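PDB 1I5P: pesticidal crystal protein Cry2Aa from Bacillus thuringiensis serovar kurstaki, which binds midgut epithelial cells of dipteran and lepidopteran insect larvae and kills these cells by promoting colloid-osmotic lysis. Local coordinates for residues V429-D437 and N449-P457; T439-I447 and A501-I512. All coordinates share one frame; numbering follows the deposited sequence.

Contact 1. Residues V429-D437 and N449-P457; sequences VPLVIRNED and NIESPSGTP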
loop_
_atom_site.group_PDB
_atom_site.type_symbol
_atom_site.label_atom_id
_atom_site.label_comp_id
_atom_site.label_asym_id
_atom_site.label_seq_id
_atom_site.Cartn_x
_atom_site.Cartn_y
_atom_site.Cartn_z
ATOM N N VAL A 429 -14.854 2.924 -13.492
ATOM C CA VAL A 429 -15.421 1.886 -14.336
ATOM C C VAL A 429 -16.798 2.310 -14.824
ATOM O O VAL A 429 -17.459 3.146 -14.204
ATOM C CB VAL A 429 -15.560 0.541 -13.583
ATOM C CG1 VAL A 429 -14.193 0.046 -13.145
ATOM C CG2 VAL A 429 -16.475 0.702 -12.377
ATOM N N PRO A 430 -17.232 1.768 -15.971
ATOM C CA PRO A 430 -18.556 2.116 -16.494
ATOM C C PRO A 430 -19.570 1.227 -15.766
ATOM O O PRO A 430 -19.177 0.347 -14.996
ATOM C CB PRO A 430 -18.437 1.755 -17.968
ATOM C CG PRO A 430 -17.593 0.524 -17.907
ATOM C CD PRO A 430 -16.484 0.969 -16.957
ATOM N N LEU A 431 -20.860 1.432 -16.015
ATOM C CA LEU A 431 -21.878 0.620 -15.355
ATOM C C LEU A 431 -21.603 -0.868 -15.560
ATOM O O LEU A 431 -21.712 -1.667 -14.630
ATOM C CB LEU A 431 -23.275 0.963 -15.882
ATOM C CG LEU A 431 -24.435 0.177 -15.251
ATOM C CD1 LEU A 431 -24.486 0.440 -13.753
ATOM C CD2 LEU A 431 -25.750 0.578 -15.911
ATOM N N VAL A 432 -21.231 -1.236 -16.779
ATOM C CA VAL A 432 -20.938 -2.629 -17.094
ATOM C C VAL A 432 -19.650 -2.744 -17.895
ATOM O O VAL A 432 -19.520 -2.148 -18.967
ATOM C CB VAL A 432 -22.079 -3.278 -17.923
ATOM C CG1 VAL A 432 -21.781 -4.754 -18.147
ATOM C CG2 VAL A 432 -23.414 -3.108 -17.213
ATOM N N ILE A 433 -18.696 -3.504 -17.370
ATOM C CA ILE A 433 -17.431 -3.718 -18.060
ATOM C C ILE A 433 -17.612 -4.973 -18.902
ATOM O O ILE A 433 -18.025 -6.011 -18.391
ATOM C CB ILE A 433 -16.277 -3.960 -17.074
ATOM C CG1 ILE A 433 -16.132 -2.759 -16.140
ATOM C CG2 ILE A 433 -14.986 -4.229 -17.846
ATOM C CD1 ILE A 433 -15.183 -2.988 -14.989
ATOM N N ARG A 434 -17.309 -4.870 -20.191
ATOM C CA ARG A 434 -17.449 -5.995 -21.110
ATOM C C ARG A 434 -16.544 -7.147 -20.686
ATOM O O ARG A 434 -15.466 -6.923 -20.129
ATOM C CB ARG A 434 -17.081 -5.552 -22.534
ATOM C CG ARG A 434 -17.567 -4.148 -22.888
ATOM C CD ARG A 434 -17.460 -3.845 -24.381
ATOM N NE ARG A 434 -16.093 -3.706 -24.889
ATOM C CZ ARG A 434 -15.583 -4.441 -25.878
ATOM N NH1 ARG A 434 -16.323 -5.379 -26.454
ATOM N NH2 ARG A 434 -14.349 -4.220 -26.318
ATOM N N ASN A 435 -16.973 -8.381 -20.934
ATOM C CA ASN A 435 -16.140 -9.524 -20.582
ATOM C C ASN A 435 -14.882 -9.469 -21.434
ATOM O O ASN A 435 -13.842 -9.984 -21.038
ATOM C CB ASN A 435 -16.868 -10.850 -20.831
ATOM C CG ASN A 435 -17.935 -11.148 -19.788
ATOM O OD1 ASN A 435 -17.830 -10.741 -18.631
ATOM N ND2 ASN A 435 -18.961 -11.891 -20.196
ATOM N N GLU A 436 -14.978 -8.839 -22.604
ATOM C CA GLU A 436 -13.824 -8.719 -23.487
ATOM C C GLU A 436 -12.744 -7.879 -22.824
ATOM O O GLU A 436 -11.555 -8.049 -23.104
ATOM C CB GLU A 436 -14.215 -8.088 -24.826
ATOM C CG GLU A 436 -15.213 -8.903 -25.647
ATOM C CD GLU A 436 -16.657 -8.499 -25.387
ATOM O OE1 GLU A 436 -17.140 -8.689 -24.249
ATOM O OE2 GLU A 436 -17.310 -7.996 -26.324
ATOM N N ASP A 437 -13.153 -6.963 -21.949
ATOM C CA ASP A 437 -12.181 -6.132 -21.246
ATOM C C ASP A 437 -11.666 -6.879 -20.022
ATOM O O ASP A 437 -10.464 -6.896 -19.763
ATOM C CB ASP A 437 -12.806 -4.800 -20.819
ATOM C CG ASP A 437 -12.805 -3.765 -21.932
ATOM O OD1 ASP A 437 -11.778 -3.639 -22.627
ATOM O OD2 ASP A 437 -13.831 -3.065 -22.097
ATOM N N ASN A 449 -10.011 2.692 -23.874
ATOM C CA ASN A 449 -11.305 3.202 -23.433
ATOM C C ASN A 449 -12.167 2.070 -22.883
ATOM O O ASN A 449 -12.448 1.100 -23.581
ATOM C CB ASN A 449 -12.030 3.887 -24.591
ATOM C CG ASN A 449 -11.275 5.086 -25.126
ATOM O OD1 ASN A 449 -10.579 5.781 -24.383
ATOM N ND2 ASN A 449 -11.424 5.346 -26.422
ATOM N N ILE A 450 -12.573 2.199 -21.624
ATOM C CA ILE A 450 -13.403 1.184 -20.982
ATOM C C ILE A 450 -14.846 1.677 -20.942
ATOM O O ILE A 450 -15.232 2.436 -20.051
ATOM C CB ILE A 450 -12.916 0.894 -19.544
ATOM C CG1 ILE A 450 -11.415 0.590 -19.555
ATOM C CG2 ILE A 450 -13.684 -0.281 -18.957
ATOM C CD1 ILE A 450 -11.017 -0.549 -20.483
ATOM N N GLU A 451 -15.639 1.241 -21.917
ATOM C CA GLU A 451 -17.034 1.663 -22.021
ATOM C C GLU A 451 -18.000 0.484 -21.911
ATOM O O GLU A 451 -17.608 -0.672 -22.084
ATOM C CB GLU A 451 -17.225 2.399 -23.360
ATOM C CG GLU A 451 -18.639 2.855 -23.693
ATOM C CD GLU A 451 -18.689 3.707 -24.959
ATOM O OE1 GLU A 451 -18.011 3.352 -25.949
ATOM O OE2 GLU A 451 -19.408 4.732 -24.970
ATOM N N SER A 452 -19.260 0.782 -21.606
ATOM C CA SER A 452 -20.287 -0.250 -21.489
ATOM C C SER A 452 -20.530 -0.901 -22.842
ATOM O O SER A 452 -20.373 -0.259 -23.883
ATOM C CB SER A 452 -21.606 0.353 -20.998
ATOM O OG SER A 452 -21.621 0.518 -19.589
ATOM N N PRO A 453 -20.933 -2.182 -22.845
ATOM C CA PRO A 453 -21.195 -2.892 -24.098
ATOM C C PRO A 453 -22.280 -2.147 -24.846
ATOM O O PRO A 453 -23.108 -1.493 -24.218
ATOM C CB PRO A 453 -21.667 -4.264 -23.619
ATOM C CG PRO A 453 -20.964 -4.418 -22.305
ATOM C CD PRO A 453 -21.206 -3.061 -21.698
ATOM N N SER A 454 -22.273 -2.227 -26.175
ATOM C CA SER A 454 -23.300 -1.549 -26.964
ATOM C C SER A 454 -24.681 -2.011 -26.526
ATOM O O SER A 454 -24.882 -3.185 -26.209
ATOM C CB SER A 454 -23.114 -1.831 -28.456
ATOM O OG SER A 454 -22.322 -0.827 -29.070
ATOM N N GLY A 455 -25.633 -1.083 -26.520
ATOM C CA GLY A 455 -26.980 -1.411 -26.099
ATOM C C GLY A 455 -27.132 -1.026 -24.641
ATOM O O GLY A 455 -28.184 -1.221 -24.033
ATOM N N THR A 456 -26.055 -0.476 -24.087
ATOM C CA THR A 456 -26.006 -0.036 -22.697
ATOM C C THR A 456 -25.348 1.347 -22.558
ATOM O O THR A 456 -25.587 2.054 -21.579
ATOM C CB THR A 456 -25.207 -1.034 -21.822
ATOM O OG1 THR A 456 -25.678 -2.366 -22.055
ATOM C CG2 THR A 456 -25.374 -0.703 -20.343
ATOM N N PRO A 457 -24.512 1.754 -23.537
ATOM C CA PRO A 457 -23.867 3.063 -23.428
ATOM C C PRO A 457 -24.606 4.220 -24.113
ATOM O O PRO A 457 -25.815 4.387 -23.930
ATOM C CB PRO A 457 -22.480 2.818 -24.028
ATOM C CG PRO A 457 -22.658 1.593 -24.943
ATOM C CD PRO A 457 -24.065 1.068 -24.758
HETATM O O HOH W 1 -16.069 -2.533 -20.772
HETATM O O HOH W 2 -14.428 -0.684 -23.576
#

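Contact 2. Residues T439-I447 and A501-I512; sequences TRPLHYNQI and ATQVNNQTRTFI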
loop_
_atom_site.group_PDB
_atom_site.type_symbol
_atom_site.label_atom_id
_atom_site.label_comp_id
_atom_site.label_asym_id
_atom_site.label_seq_id
_atom_site.Cartn_x
_atom_site.Cartn_y
_atom_site.Cartn_z
ATOM N N THR A 439 -11.252 -9.881 -19.610
ATOM C CA THR A 439 -10.387 -10.978 -20.015
ATOM C C THR A 439 -9.021 -10.518 -20.523
ATOM O O THR A 439 -8.126 -11.336 -20.733
ATOM C CB THR A 439 -11.059 -11.813 -21.123
ATOM O OG1 THR A 439 -10.196 -12.887 -21.506
ATOM C CG2 THR A 439 -11.334 -10.948 -22.336
ATOM N N ARG A 440 -8.863 -9.214 -20.720
ATOM C CA ARG A 440 -7.604 -8.677 -21.215
ATOM C C ARG A 440 -7.038 -7.556 -20.351
ATOM O O ARG A 440 -7.323 -6.381 -20.571
ATOM C CB ARG A 440 -7.791 -8.196 -22.655
ATOM C CG ARG A 440 -8.134 -9.347 -23.573
ATOM C CD ARG A 440 -8.814 -8.927 -24.857
ATOM N NE ARG A 440 -9.447 -10.102 -25.447
ATOM C CZ ARG A 440 -9.907 -10.177 -26.691
ATOM N NH1 ARG A 440 -9.809 -9.133 -27.505
ATOM N NH2 ARG A 440 -10.460 -11.305 -27.122
ATOM N N PRO A 441 -6.218 -7.914 -19.353
ATOM C CA PRO A 441 -5.608 -6.933 -18.455
ATOM C C PRO A 441 -4.795 -5.920 -19.241
ATOM O O PRO A 441 -4.201 -6.259 -20.257
ATOM C CB PRO A 441 -4.734 -7.798 -17.556
ATOM C CG PRO A 441 -5.514 -9.067 -17.478
ATOM C CD PRO A 441 -5.866 -9.279 -18.933
ATOM N N LEU A 442 -4.773 -4.675 -18.778
ATOM C CA LEU A 442 -4.006 -3.639 -19.465
ATOM C C LEU A 442 -2.519 -3.755 -19.168
ATOM O O LEU A 442 -2.129 -4.286 -18.128
ATOM C CB LEU A 442 -4.481 -2.250 -19.039
ATOM C CG LEU A 442 -5.798 -1.737 -19.609
ATOM C CD1 LEU A 442 -6.901 -2.743 -19.363
ATOM C CD2 LEU A 442 -6.127 -0.407 -18.956
ATOM N N HIS A 443 -1.688 -3.274 -20.091
ATOM C CA HIS A 443 -0.250 -3.303 -19.874
ATOM C C HIS A 443 0.125 -1.980 -19.223
ATOM O O HIS A 443 -0.747 -1.135 -18.988
ATOM C CB HIS A 443 0.511 -3.508 -21.195
ATOM C CG HIS A 443 0.316 -2.417 -22.203
ATOM N ND1 HIS A 443 0.882 -1.167 -22.068
ATOM C CD2 HIS A 443 -0.358 -2.401 -23.377
ATOM C CE1 HIS A 443 0.566 -0.429 -23.118
ATOM N NE2 HIS A 443 -0.185 -1.153 -23.927
ATOM N N TYR A 444 1.408 -1.800 -18.920
ATOM C CA TYR A 444 1.882 -0.580 -18.276
ATOM C C TYR A 444 1.417 0.675 -19.020
ATOM O O TYR A 444 1.679 0.840 -20.212
ATOM C CB TYR A 444 3.409 -0.597 -18.192
ATOM C CG TYR A 444 3.989 0.486 -17.311
ATOM C CD1 TYR A 444 3.960 0.371 -15.917
ATOM C CD2 TYR A 444 4.568 1.628 -17.868
ATOM C CE1 TYR A 444 4.498 1.370 -15.098
ATOM C CE2 TYR A 444 5.107 2.633 -17.063
ATOM C CZ TYR A 444 5.070 2.493 -15.677
ATOM O OH TYR A 444 5.612 3.473 -14.883
ATOM N N ASN A 445 0.718 1.552 -18.300
ATOM C CA ASN A 445 0.207 2.798 -18.858
ATOM C C ASN A 445 -0.543 2.649 -20.172
ATOM O O ASN A 445 -0.516 3.548 -21.011
ATOM C CB ASN A 445 1.346 3.810 -19.041
ATOM C CG ASN A 445 1.837 4.377 -17.726
ATOM O OD1 ASN A 445 2.768 5.184 -17.690
ATOM N ND2 ASN A 445 1.207 3.960 -16.634
ATOM N N GLN A 446 -1.212 1.522 -20.362
ATOM C CA GLN A 446 -1.970 1.342 -21.584
ATOM C C GLN A 446 -3.172 2.261 -21.561
ATOM O O GLN A 446 -3.879 2.347 -20.558
ATOM C CB GLN A 446 -2.449 -0.100 -21.735
ATOM C CG GLN A 446 -3.528 -0.268 -22.802
ATOM C CD GLN A 446 -3.698 -1.704 -23.244
ATOM O OE1 GLN A 446 -3.545 -2.635 -22.451
ATOM N NE2 GLN A 446 -4.032 -1.893 -24.514
ATOM N N ILE A 447 -3.394 2.958 -22.667
ATOM C CA ILE A 447 -4.529 3.852 -22.770
ATOM C C ILE A 447 -5.605 3.143 -23.581
ATOM O O ILE A 447 -5.507 3.031 -24.801
ATOM C CB ILE A 447 -4.146 5.173 -23.463
ATOM C CG1 ILE A 447 -3.040 5.875 -22.666
ATOM C CG2 ILE A 447 -5.369 6.066 -23.588
ATOM C CD1 ILE A 447 -3.426 6.227 -21.231
ATOM N N ALA A 501 8.349 4.889 -12.501
ATOM C CA ALA A 501 9.438 5.120 -13.432
ATOM C C ALA A 501 9.278 6.409 -14.214
ATOM O O ALA A 501 8.177 6.947 -14.345
ATOM C CB ALA A 501 9.546 3.951 -14.395
ATOM N N THR A 502 10.395 6.913 -14.724
ATOM C CA THR A 502 10.374 8.113 -15.547
ATOM C C THR A 502 9.785 7.680 -16.883
ATOM O O THR A 502 8.957 8.375 -17.474
ATOM C CB THR A 502 11.797 8.643 -15.790
ATOM O OG1 THR A 502 12.364 9.069 -14.545
ATOM C CG2 THR A 502 11.770 9.809 -16.769
ATOM N N GLN A 503 10.229 6.515 -17.346
ATOM C CA GLN A 503 9.766 5.949 -18.607
ATOM C C GLN A 503 10.201 4.493 -18.735
ATOM O O GLN A 503 11.208 4.081 -18.154
ATOM C CB GLN A 503 10.309 6.749 -19.799
ATOM C CG GLN A 503 11.826 6.775 -19.926
ATOM C CD GLN A 503 12.278 7.395 -21.240
ATOM O OE1 GLN A 503 11.950 6.897 -22.318
ATOM N NE2 GLN A 503 13.021 8.493 -21.157
ATOM N N VAL A 504 9.426 3.723 -19.494
ATOM C CA VAL A 504 9.710 2.313 -19.728
ATOM C C VAL A 504 9.426 2.012 -21.195
ATOM O O VAL A 504 8.422 2.469 -21.734
ATOM C CB VAL A 504 8.792 1.400 -18.871
ATOM C CG1 VAL A 504 9.238 -0.055 -19.001
ATOM C CG2 VAL A 504 8.815 1.842 -17.415
ATOM N N ASN A 505 10.305 1.262 -21.851
ATOM C CA ASN A 505 10.061 0.904 -23.244
ATOM C C ASN A 505 9.388 -0.467 -23.270
ATOM O O ASN A 505 9.207 -1.086 -22.219
ATOM C CB ASN A 505 11.370 0.889 -24.049
ATOM C CG ASN A 505 12.395 -0.083 -23.503
ATOM O OD1 ASN A 505 13.519 -0.145 -24.000
ATOM N ND2 ASN A 505 12.020 -0.846 -22.489
ATOM N N ASN A 506 9.013 -0.944 -24.454
ATOM C CA ASN A 506 8.346 -2.235 -24.561
ATOM C C ASN A 506 7.141 -2.228 -23.616
ATOM O O ASN A 506 6.860 -3.217 -22.944
ATOM C CB ASN A 506 9.303 -3.366 -24.154
ATOM C CG ASN A 506 10.481 -3.521 -25.109
ATOM O OD1 ASN A 506 11.483 -4.161 -24.777
ATOM N ND2 ASN A 506 10.359 -2.953 -26.300
ATOM N N GLN A 507 6.429 -1.108 -23.566
ATOM C CA GLN A 507 5.277 -0.989 -22.672
ATOM C C GLN A 507 4.151 -1.982 -22.938
ATOM O O GLN A 507 3.445 -2.373 -22.009
ATOM C CB GLN A 507 4.723 0.438 -22.701
ATOM C CG GLN A 507 5.671 1.458 -22.088
ATOM C CD GLN A 507 5.153 2.878 -22.190
ATOM O OE1 GLN A 507 4.599 3.428 -21.231
ATOM N NE2 GLN A 507 5.329 3.484 -23.358
ATOM N N THR A 508 3.985 -2.405 -24.189
ATOM C CA THR A 508 2.917 -3.349 -24.505
ATOM C C THR A 508 3.217 -4.739 -23.968
ATOM O O THR A 508 2.323 -5.580 -23.883
ATOM C CB THR A 508 2.690 -3.473 -26.019
ATOM O OG1 THR A 508 3.869 -4.006 -26.634
ATOM C CG2 THR A 508 2.360 -2.116 -26.621
ATOM N N ARG A 509 4.478 -4.972 -23.610
ATOM C CA ARG A 509 4.897 -6.262 -23.082
ATOM C C ARG A 509 5.305 -6.145 -21.614
ATOM O O ARG A 509 5.934 -7.046 -21.068
ATOM C CB ARG A 509 6.071 -6.812 -23.899
ATOM C CG ARG A 509 5.819 -6.915 -25.410
ATOM C CD ARG A 509 5.058 -8.175 -25.787
ATOM N NE ARG A 509 5.757 -9.378 -25.346
ATOM C CZ ARG A 509 6.912 -9.807 -25.845
ATOM N NH1 ARG A 509 7.514 -9.136 -26.820
ATOM N NH2 ARG A 509 7.475 -10.901 -25.351
ATOM N N THR A 510 4.943 -5.038 -20.975
ATOM C CA THR A 510 5.280 -4.817 -19.568
ATOM C C THR A 510 4.000 -4.652 -18.760
ATOM O O THR A 510 3.149 -3.831 -19.095
ATOM C CB THR A 510 6.156 -3.552 -19.395
ATOM O OG1 THR A 510 7.396 -3.736 -20.090
ATOM C CG2 THR A 510 6.440 -3.289 -17.917
ATOM N N PHE A 511 3.872 -5.425 -17.685
ATOM C CA PHE A 511 2.668 -5.372 -16.863
ATOM C C PHE A 511 2.916 -5.175 -15.376
ATOM O O PHE A 511 3.959 -5.545 -14.846
ATOM C CB PHE A 511 1.853 -6.661 -17.044
ATOM C CG PHE A 511 1.531 -6.983 -18.475
ATOM C CD1 PHE A 511 2.501 -7.522 -19.314
ATOM C CD2 PHE A 511 0.267 -6.717 -18.992
ATOM C CE1 PHE A 511 2.220 -7.794 -20.650
ATOM C CE2 PHE A 511 -0.027 -6.983 -20.329
ATOM C CZ PHE A 511 0.954 -7.522 -21.161
ATOM N N ILE A 512 1.933 -4.586 -14.708
ATOM C CA ILE A 512 2.012 -4.392 -13.271
ATOM C C ILE A 512 1.461 -5.692 -12.705
ATOM O O ILE A 512 0.401 -6.146 -13.122
ATOM C CB ILE A 512 1.152 -3.193 -12.823
ATOM C CG1 ILE A 512 1.717 -1.911 -13.443
ATOM C CG2 ILE A 512 1.134 -3.094 -11.303
ATOM C CD1 ILE A 512 0.933 -0.659 -13.116
HETATM O O HOH W 3 -0.433 -3.313 -16.249
#

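Contact 1. Residues V429-D437 and N449-P457
Arg-434 and Pro-453 run past each other in opposite directions, and the methylene chain of the arginine, not its charge, makes the touch: its CG lies 3.5 Å from Pro-453 CG. The bend at chi3 (-69°) then turns the guanidinium off the proline, back toward its own segment, where NH1 meets Glu-436 OE2 at 2.8 Å in a salt bridge; NE makes a long one with Asp-437 OD2. Val-432 meets the same proline at about a right angle, CB to Pro-453 CD. The backbone of Val-432 also takes part: its N-H reaches Ser-452 OG in a weak bond of 3.3 Å, while its carbonyl O receives a CA-H...O contact from Ser-452 CA (3.2 Å, 163° at the hydrogen). Further in, Pro-430 CD packs on Ile-450 CG2 at 3.7 Å, and helix 293-300 adds Leu-299 against the isoleucine. Two waters complete the join. Both donate to Asp-437 OD2; one also links Arg-434 N to Glu-451 O, the other Asn-449 O to Glu-451 N. Asp-437 OD1 pairs with Arg-448. With a weak direct bond from Val-432 N, this middle-domain junction relies on proline packing and on a carboxylate that accepts from both bridging waters, its charge probably stabilised by Arg-448 and, at longer range, Arg-434.

Contact 2. Residues T439-I447 and A501-I512
Leu-442 opens the join through its carbonyl O, which lies 3.5 Å from Phe-511 CD2, at the ring's edge and near its plane. Water 3 donates to the same oxygen and accepts from Ile-512 N, so the two backbones are also bridged by solvent. The leucine side chain turns the other way, onto Phe-295 and Leu-299 of helix 293-300.

His-443 follows, with CB over the face of the Phe-511 ring in a CH-pi contact, 4.1 Å from the ring centroid. Its imidazole is sandwiched: Thr-508 CA sits 3.6 Å from the ring centroid on one face, only 12° off the normal, and Gln-446 CB covers the opposite face. A chi1 of 62° sets CG between the backbone N and the carbonyl carbon, folding the ring back so that ND1 donates to Tyr-444 O (2.8 Å), from above that carbonyl's plane. Gln-446 OE1 accepts from His-443 N at 3.1 Å, tying the turn together from its other end.

Tyr-444 supplies the direct hydrogen bond across the contact, N to Thr-510 O, 2.7 Å and nearly straight at 165°. Its ring reaches between strands 503-504 and 510-513: CE2 touches Val-504 CG2 at 3.8 Å, CD1 meets Ile-512 CG1 at 4.0 Å, and Gln-507 OE1 comes to the ring edge. At the far end the phenol OH bonds to Ile-499 O.

The tyrosine thus couples a middle-domain loop to the C-terminal lectin-like sandwich, its buried hydroxyl satisfied by a main-chain carbonyl. One short backbone bond, CH-pi contacts and apolar packing carry this interface, with no salt bridge across it.

From the N terminus, the chain reaches 429-437 at the end of strand 422-430, turns through the short helix 435-438, and enters 439-447, the first side of contact 2. It then returns at 449-457 to close contact 1, a loop with 11 residues between its segments that lies within the middle domain. Contact 2 closes later, across 53 intervening residues that include strand 462-469, when 501-512 arrives from the C-terminal domain. The segments alternate, so the two closures cross instead of nesting. Their centres are 21 Å apart, and helix 293-300 touches side chains of both. One connection therefore folds back on its own domain and also reaches its neighbour.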